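Local coordinates for IS607 family transposase IS1535 (Mycobacterium tuberculosis, PDB 6DGB) that carries out DNA strand exchange in IS607-family transposition as a serine recombinase, this piece being its C-terminal catalytic domain, at the interface of chains A and B. Residues are numbered along the deposited sequence; one frame, centred on the assembly and turned at random. Chains: chain A/B, IS607 family transposase IS1535.

Contacts 1 and 2 are symmetry-related parts of one two-fold interface, with the centres of their C-alpha atoms about 16 Å apart. Both form where helix 104-120 of one chain runs antiparallel to the same helix of the other, so that residues 104 and 108 of one meet 115, 118 and 119 of its partner. Contact 1 takes the first half from chain A; contact 2 exchanges the chains and adds B:Arg75, B:Phe76 and B:Asp107. The helix pair is thus fastened near both ends. Contact 2 also shows how it meets the 75-76 segment, an arrangement the two-fold repeats at the other end, consistent with the dimers from which the transposition complex assembles.

Contact 1: the interface of chains A and B. Residues chain A 104-105, 108; chain B 115, 118-119.
A:Leu104 turns its CG away from the backbone N (chi1 -168°), which points its two methyls at B:Met115, B:Arg118 and B:Leu119, while B:Met115 sets CG opposite its own carbonyl carbon (chi1 -68°) and then runs straight out to its methyl. The two branches of the leucine divide the partner helix between them. CD1 lies beside the B:Met115 chain, 3.8 Å from CG of that methionine, and the two side chains cross obliquely. CD2 goes to the backbone side of the helix instead, 3.5 Å from CB of B:Arg118 and 3.6 Å from the carbonyl O of B:Met115. The arginine, extended from CG to NE, crosses the leucine at about a right angle and takes part through the aliphatic base of its chain. CD2 also meets CG of B:Leu119 at 3.8 Å, so one methyl nests among the last turn of helix 104-120 of chain B.

One turn further along chain A, A:Met108 slides past B:Met115 in the opposite direction, and each sulfur lies against the root of the other residue. SD of B:Met115 sits 3.8 Å from CA of A:Met108. A:Val105 stands at the margin, facing B:Leu119 more distantly. The patch is one end of an antiparallel helix pair in the catalytic-domain dimer, made here by apolar side chains that interleave. A:Met108 meets B:Leu119 tip to tip, its SD 3.8 Å from the leucine CD1.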
# COMPACT_ATOMS: atom_id res chain seq x y z
N LEU A 104 -11.64 9.40 -0.52
CA LEU A 104 -11.09 9.01 -1.83
C LEU A 104 -10.57 10.16 -2.71
O LEU A 104 -9.47 10.06 -3.25
CB LEU A 104 -12.16 8.19 -2.57
CG LEU A 104 -11.77 7.43 -3.80
CD1 LEU A 104 -10.69 6.40 -3.51
CD2 LEU A 104 -12.97 6.74 -4.36
N VAL A 105 -11.37 11.23 -2.85
CA VAL A 105 -11.07 12.43 -3.63
C VAL A 105 -9.87 13.18 -3.01
O VAL A 105 -8.98 13.64 -3.73
CB VAL A 105 -12.34 13.31 -3.86
CG1 VAL A 105 -13.16 13.47 -2.58
CG2 VAL A 105 -12.02 14.65 -4.52
N MET A 108 -6.96 11.08 -3.87
CA MET A 108 -6.64 11.25 -5.30
C MET A 108 -5.65 12.43 -5.43
O MET A 108 -4.71 12.37 -6.23
CB MET A 108 -7.93 11.54 -6.09
CG MET A 108 -7.95 10.97 -7.49
SD MET A 108 -9.64 10.56 -8.10
CE MET A 108 -10.28 12.20 -8.50
N MET B 115 -9.83 4.90 -8.72
CA MET B 115 -10.37 5.96 -7.89
C MET B 115 -11.51 6.68 -8.60
O MET B 115 -12.47 7.06 -7.95
CB MET B 115 -9.24 6.89 -7.44
CG MET B 115 -8.25 6.23 -6.45
SD MET B 115 -7.21 7.47 -5.60
CE MET B 115 -6.80 6.58 -4.12
N ARG B 118 -14.64 4.20 -8.68
CA ARG B 118 -15.32 4.21 -7.38
C ARG B 118 -16.14 5.50 -7.24
O ARG B 118 -17.25 5.46 -6.71
CB ARG B 118 -14.30 4.08 -6.23
CG ARG B 118 -13.68 2.69 -6.03
CD ARG B 118 -12.34 2.79 -5.31
NE ARG B 118 -11.44 1.65 -5.58
CZ ARG B 118 -10.11 1.70 -5.54
NH1 ARG B 118 -9.48 2.84 -5.27
NH2 ARG B 118 -9.39 0.61 -5.80
N LEU B 119 -15.62 6.62 -7.75
CA LEU B 119 -16.26 7.93 -7.66
C LEU B 119 -17.38 8.20 -8.65
O LEU B 119 -18.43 8.69 -8.24
CB LEU B 119 -15.20 9.03 -7.80
CG LEU B 119 -14.51 9.46 -6.52
CD1 LEU B 119 -13.15 10.04 -6.80
CD2 LEU B 119 -15.34 10.45 -5.76

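Contact 2: the interface of chains A and B. Residues chain A 115, 118-119; chain B 75-76, 104, 107-108.
Apolar contacts centre on A:Met115, whose extended chain enters a pocket formed by B:Phe76, B:Leu104, B:Met108 and the aliphatic part of B:Arg75. Its terminal CE methyl comes to the rim of the phenyl ring, 3.7 Å from CZ of B:Phe76, and lies equally near, 3.7 Å, to CD1 of B:Leu104. The methylenes of B:Arg75 close in on the same methyl. Nearer the helix, the two methionines pass in opposite directions, with SD of B:Met108 3.5 Å from CB of A:Met115. CD2 of B:Leu104 is placed by a chi1 of -171° against the base of A:Arg118, 3.8 Å from its CB. A:Leu119 slides past B:Leu104 and approaches B:Met108 end-on, its CD1 4.0 Å from the sulfur.

Polar contacts lie within chain B, behind the pocket. B:Arg75 grips B:Asp107 side-on, with both nitrogens going to one carboxylate oxygen: NE is 2.8 Å from OD2, hydrogen-bonded on the lone pair facing away from the other oxygen. NH1 makes both a hydrogen bond and a salt bridge to that OD2, also at 2.8 Å, but arrives from above the carboxylate plane. Both bonds are bent, and the oxygen lies out of the guanidinium plane. The chain of B:Arg75 is bent at chi2 and chi3 (71° and 51°), which folds the guanidinium back to B:Asp107; its CG lies over one face of the B:Phe76 ring, toward the rim. The guanidinium in turn rests one face against the CA of B:Leu104.

B:Arg75 belongs to the conserved DRLxR arginine motif of the serine recombinase active site. The salt bridge binds that segment to the dimer helix of its own chain, and the buried A:Met115 joins both to the partner, so this site may couple dimer assembly to the position of active-site residues.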
# COMPACT_ATOMS: atom_id res chain seq x y z
N MET A 115 3.24 12.01 -6.73
CA MET A 115 3.62 11.49 -8.03
C MET A 115 4.07 12.63 -8.95
O MET A 115 5.00 12.43 -9.73
CB MET A 115 2.50 10.65 -8.63
CG MET A 115 2.26 9.33 -7.86
SD MET A 115 1.26 8.11 -8.80
CE MET A 115 1.74 6.60 -8.00
N ARG A 118 7.64 13.88 -7.64
CA ARG A 118 8.68 12.96 -8.13
C ARG A 118 8.96 13.20 -9.61
O ARG A 118 10.13 13.18 -10.02
CB ARG A 118 8.27 11.48 -7.88
CG ARG A 118 8.33 11.01 -6.42
CD ARG A 118 7.39 9.83 -6.18
NE ARG A 118 6.98 9.70 -4.77
CZ ARG A 118 5.83 9.15 -4.36
NH1 ARG A 118 4.96 8.67 -5.25
NH2 ARG A 118 5.55 9.07 -3.07
N LEU A 119 7.91 13.50 -10.39
CA LEU A 119 8.01 13.72 -11.82
C LEU A 119 8.51 15.09 -12.27
O LEU A 119 9.36 15.16 -13.15
CB LEU A 119 6.66 13.44 -12.48
CG LEU A 119 6.37 12.01 -12.88
CD1 LEU A 119 4.88 11.74 -12.92
CD2 LEU A 119 7.00 11.68 -14.21
N ARG B 75 4.37 0.53 -4.36
CA ARG B 75 4.35 1.98 -4.58
C ARG B 75 3.89 2.66 -3.28
O ARG B 75 4.37 3.75 -2.98
CB ARG B 75 3.40 2.35 -5.74
CG ARG B 75 3.49 3.79 -6.24
CD ARG B 75 4.77 4.11 -7.02
NE ARG B 75 5.02 3.14 -8.09
CZ ARG B 75 6.04 3.19 -8.93
NH1 ARG B 75 6.18 2.26 -9.87
NH2 ARG B 75 6.94 4.17 -8.85
N PHE B 76 2.96 1.99 -2.52
CA PHE B 76 2.39 2.43 -1.22
C PHE B 76 2.33 1.30 -0.18
O PHE B 76 2.08 0.14 -0.54
CB PHE B 76 0.98 3.09 -1.37
CG PHE B 76 0.87 4.17 -2.41
CD1 PHE B 76 1.47 5.41 -2.22
CD2 PHE B 76 0.24 3.93 -3.63
CE1 PHE B 76 1.45 6.39 -3.22
CE2 PHE B 76 0.21 4.91 -4.63
CZ PHE B 76 0.81 6.14 -4.41
N LEU B 104 6.01 4.99 -12.89
CA LEU B 104 5.20 5.91 -12.10
C LEU B 104 3.99 6.49 -12.83
O LEU B 104 2.91 6.52 -12.25
CB LEU B 104 6.12 7.05 -11.60
CG LEU B 104 5.58 8.03 -10.57
CD1 LEU B 104 5.19 7.32 -9.29
CD2 LEU B 104 6.61 9.08 -10.27
N ASP B 107 1.51 4.02 -13.35
CA ASP B 107 0.94 3.72 -12.04
C ASP B 107 -0.03 4.83 -11.62
O ASP B 107 -0.98 4.55 -10.89
CB ASP B 107 2.04 3.49 -10.98
CG ASP B 107 2.65 2.09 -10.93
OD1 ASP B 107 2.35 1.27 -11.84
OD2 ASP B 107 3.43 1.80 -9.99
N MET B 108 0.18 6.07 -12.13
CA MET B 108 -0.66 7.26 -11.89
C MET B 108 -2.01 7.03 -12.58
O MET B 108 -3.05 7.39 -12.02
CB MET B 108 0.03 8.50 -12.48
CG MET B 108 -0.20 9.79 -11.70
SD MET B 108 1.11 11.05 -11.83
CE MET B 108 0.89 11.64 -13.53